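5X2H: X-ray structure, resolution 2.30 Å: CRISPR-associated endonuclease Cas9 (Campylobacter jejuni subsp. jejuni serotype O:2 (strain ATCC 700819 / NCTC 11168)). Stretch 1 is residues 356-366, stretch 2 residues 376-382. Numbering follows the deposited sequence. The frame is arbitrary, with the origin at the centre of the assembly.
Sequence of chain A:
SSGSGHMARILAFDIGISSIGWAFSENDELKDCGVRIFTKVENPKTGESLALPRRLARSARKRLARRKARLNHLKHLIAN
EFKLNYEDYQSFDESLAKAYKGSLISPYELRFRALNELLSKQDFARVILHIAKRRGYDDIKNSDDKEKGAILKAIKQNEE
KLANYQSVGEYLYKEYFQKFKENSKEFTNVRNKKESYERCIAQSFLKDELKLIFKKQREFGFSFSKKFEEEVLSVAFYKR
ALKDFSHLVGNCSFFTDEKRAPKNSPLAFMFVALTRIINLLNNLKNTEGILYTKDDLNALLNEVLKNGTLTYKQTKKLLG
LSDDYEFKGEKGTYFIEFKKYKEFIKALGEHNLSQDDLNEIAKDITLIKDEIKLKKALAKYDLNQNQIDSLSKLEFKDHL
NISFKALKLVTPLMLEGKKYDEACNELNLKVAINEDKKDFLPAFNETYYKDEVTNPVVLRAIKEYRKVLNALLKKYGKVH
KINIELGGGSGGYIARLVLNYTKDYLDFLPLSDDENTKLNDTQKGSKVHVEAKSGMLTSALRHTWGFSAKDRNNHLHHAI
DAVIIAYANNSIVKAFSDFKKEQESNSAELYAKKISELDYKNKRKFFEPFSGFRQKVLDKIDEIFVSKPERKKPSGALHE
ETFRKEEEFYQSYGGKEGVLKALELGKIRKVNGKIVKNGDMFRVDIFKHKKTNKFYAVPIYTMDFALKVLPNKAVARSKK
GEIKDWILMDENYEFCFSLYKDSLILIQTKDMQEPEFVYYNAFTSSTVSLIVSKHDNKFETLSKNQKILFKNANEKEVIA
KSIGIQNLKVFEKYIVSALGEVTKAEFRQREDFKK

Stretch 1 356-366: DDLNEIAKDIT
Stretch 2 (376-382) KALAKYD

Residues 356-366 are helical throughout, part of a longer helix, with phi/psi near -66/-38 and i to i+4 hydrogen bonds such as Ile361 N to Asp357 O (2.8 Å) and Ile365 N to Ile361 O (2.9 Å). The second stretch enters as the last part of another helix, then leaves it: Lys380 has phi/psi -65/-2, Tyr381 is extended at -116/149, and Tyr381 N bonds Leu378 O at 2.9 Å. The stretches run in opposite directions. Nearest CA atoms pair Asp357 with Tyr381 (7.5 Å), Ile361 with Leu378 (6.9 Å) and Asp364 with Ala377 (7.2 Å).

No hydrogen bond crosses between them; the contact, burying 330 Å² in all, rests on packing. Tyr381 contributes most, with 97 Å² covered. Its CA-to-CB bond points toward the helix, and with chi1 -63° (m) and chi2 -37°, the ring meets Asp357, Glu360, Ile361 and Asp364, residues from successive turns. Ile361, m,t, bends its end inward so that CG1 lies 3.4 Å from Tyr381 CD2, while its CG2 meets Leu378 CD2 at 3.8 Å. The isoleucine offers apolar surface to both the ring and the leucine. Leu378, also m,t, reaches on to Ile365, where CD2 lies 4.5 Å from CG1; Ile365 is m,t as well. These three aliphatic residues are buried, as suits side chains without polar groups.

Partly exposed acidic residues border the ring. Asp357 (chi1 m) places OD1 4.1 Å from Tyr381 CE1, and Asp364 (chi1 m) places OD2 3.9 Å from Tyr381 CE2 and 4.4 Å from Ala377 CB. Ala377 points its methyl toward the helix and makes only this loose contact with Asp364. Glu360, with chi1 -129° and chi2 50°, sets CG 3.5 Å from Tyr381 OH; its methylenes pack there while its carboxylate leads away.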

# COMPACT_ATOMS: atom_id res chain seq x y z
N ASP A 356 37.55 -1.25 6.97
CA ASP A 356 36.49 -0.40 6.42
C ASP A 356 35.95 -0.97 5.12
O ASP A 356 34.73 -0.93 4.88
CB ASP A 356 37.01 1.02 6.21
CG ASP A 356 36.98 1.85 7.48
OD1 ASP A 356 37.76 1.55 8.41
OD2 ASP A 356 36.16 2.79 7.56
N ASP A 357 36.82 -1.50 4.27
CA ASP A 357 36.36 -2.12 3.03
C ASP A 357 35.57 -3.40 3.30
O ASP A 357 34.66 -3.73 2.54
CB ASP A 357 37.55 -2.42 2.11
CG ASP A 357 38.29 -1.17 1.69
OD1 ASP A 357 37.63 -0.11 1.55
OD2 ASP A 357 39.52 -1.23 1.49
N LEU A 358 35.90 -4.11 4.38
CA LEU A 358 35.15 -5.31 4.73
C LEU A 358 33.71 -4.97 5.10
O LEU A 358 32.76 -5.60 4.62
CB LEU A 358 35.84 -6.05 5.88
CG LEU A 358 36.32 -7.47 5.59
CD1 LEU A 358 37.21 -7.49 4.35
CD2 LEU A 358 37.06 -8.04 6.79
N ASN A 359 33.53 -3.96 5.96
CA ASN A 359 32.19 -3.52 6.30
C ASN A 359 31.47 -2.92 5.10
O ASN A 359 30.25 -3.07 4.96
CB ASN A 359 32.24 -2.50 7.44
CG ASN A 359 32.87 -3.07 8.70
OD1 ASN A 359 32.26 -3.87 9.40
ND2 ASN A 359 34.10 -2.65 8.99
N GLU A 360 32.21 -2.25 4.21
CA GLU A 360 31.60 -1.70 3.00
C GLU A 360 31.20 -2.80 2.03
O GLU A 360 30.24 -2.63 1.27
CB GLU A 360 32.56 -0.72 2.33
CG GLU A 360 31.96 0.64 2.01
CD GLU A 360 31.24 1.25 3.20
OE1 GLU A 360 30.06 1.61 3.06
OE2 GLU A 360 31.87 1.37 4.28
N ILE A 361 31.91 -3.93 2.05
CA ILE A 361 31.55 -5.05 1.17
C ILE A 361 30.25 -5.68 1.63
O ILE A 361 29.36 -5.98 0.81
CB ILE A 361 32.70 -6.07 1.12
CG1 ILE A 361 33.82 -5.59 0.20
CG2 ILE A 361 32.19 -7.43 0.67
CD1 ILE A 361 35.07 -6.42 0.29
N ALA A 362 30.10 -5.91 2.94
CA ALA A 362 28.88 -6.51 3.45
C ALA A 362 27.67 -5.63 3.16
O ALA A 362 26.58 -6.14 2.89
CB ALA A 362 29.01 -6.76 4.96
N LYS A 363 27.85 -4.31 3.22
CA LYS A 363 26.78 -3.40 2.83
C LYS A 363 26.38 -3.60 1.38
O LYS A 363 25.19 -3.63 1.05
CB LYS A 363 27.23 -1.95 3.07
CG LYS A 363 26.22 -0.90 2.67
CD LYS A 363 26.93 0.35 2.15
CE LYS A 363 26.28 1.62 2.67
NZ LYS A 363 24.85 1.72 2.26
N ASP A 364 27.37 -3.74 0.49
CA ASP A 364 27.07 -3.95 -0.93
C ASP A 364 26.36 -5.27 -1.15
O ASP A 364 25.43 -5.35 -1.96
CB ASP A 364 28.36 -3.87 -1.75
CG ASP A 364 28.94 -2.47 -1.81
OD1 ASP A 364 28.15 -1.50 -1.74
OD2 ASP A 364 30.17 -2.34 -1.92
N ILE A 365 26.79 -6.33 -0.46
CA ILE A 365 26.12 -7.62 -0.59
C ILE A 365 24.70 -7.53 -0.05
O ILE A 365 23.78 -8.14 -0.60
CB ILE A 365 26.94 -8.72 0.12
CG1 ILE A 365 28.35 -8.79 -0.46
CG2 ILE A 365 26.24 -10.07 -0.02
CD1 ILE A 365 29.22 -9.86 0.18
N THR A 366 24.50 -6.77 1.02
CA THR A 366 23.17 -6.64 1.61
C THR A 366 22.22 -5.89 0.68
O THR A 366 21.04 -6.24 0.58
CB THR A 366 23.26 -5.94 2.97
OG1 THR A 366 24.09 -6.70 3.85
CG2 THR A 366 21.88 -5.77 3.59
N LYS A 376 30.34 -5.79 -10.22
CA LYS A 376 31.00 -4.53 -10.55
C LYS A 376 31.34 -3.73 -9.30
O LYS A 376 32.39 -3.09 -9.23
CB LYS A 376 30.12 -3.71 -11.49
N ALA A 377 30.46 -3.76 -8.30
CA ALA A 377 30.72 -3.01 -7.07
C ALA A 377 31.88 -3.62 -6.29
O ALA A 377 32.73 -2.90 -5.76
CB ALA A 377 29.46 -2.95 -6.21
N LEU A 378 31.92 -4.95 -6.20
CA LEU A 378 33.02 -5.62 -5.52
C LEU A 378 34.34 -5.40 -6.25
O LEU A 378 35.40 -5.32 -5.61
CB LEU A 378 32.73 -7.12 -5.38
CG LEU A 378 31.49 -7.58 -4.59
CD1 LEU A 378 31.16 -9.04 -4.89
CD2 LEU A 378 31.68 -7.38 -3.09
N ALA A 379 34.30 -5.26 -7.58
CA ALA A 379 35.51 -5.14 -8.38
C ALA A 379 36.31 -3.88 -8.05
O ALA A 379 37.54 -3.88 -8.22
CB ALA A 379 35.16 -5.18 -9.86
N LYS A 380 35.66 -2.83 -7.58
CA LYS A 380 36.35 -1.63 -7.13
C LYS A 380 37.23 -1.86 -5.90
O LYS A 380 37.90 -0.93 -5.46
CB LYS A 380 35.34 -0.51 -6.83
N TYR A 381 37.25 -3.07 -5.34
CA TYR A 381 38.06 -3.38 -4.17
C TYR A 381 39.12 -4.42 -4.53
O TYR A 381 38.90 -5.28 -5.38
CB TYR A 381 37.20 -3.89 -3.01
CG TYR A 381 36.20 -2.88 -2.49
CD1 TYR A 381 36.52 -1.53 -2.42
CD2 TYR A 381 34.93 -3.28 -2.07
CE1 TYR A 381 35.61 -0.61 -1.95
CE2 TYR A 381 34.01 -2.36 -1.61
CZ TYR A 381 34.35 -1.02 -1.55
OH TYR A 381 33.45 -0.10 -1.08
N ASP A 382 40.26 -4.33 -3.85
CA ASP A 382 41.36 -5.25 -4.11
C ASP A 382 40.99 -6.68 -3.71
O ASP A 382 41.25 -7.09 -2.57
CB ASP A 382 42.62 -4.80 -3.38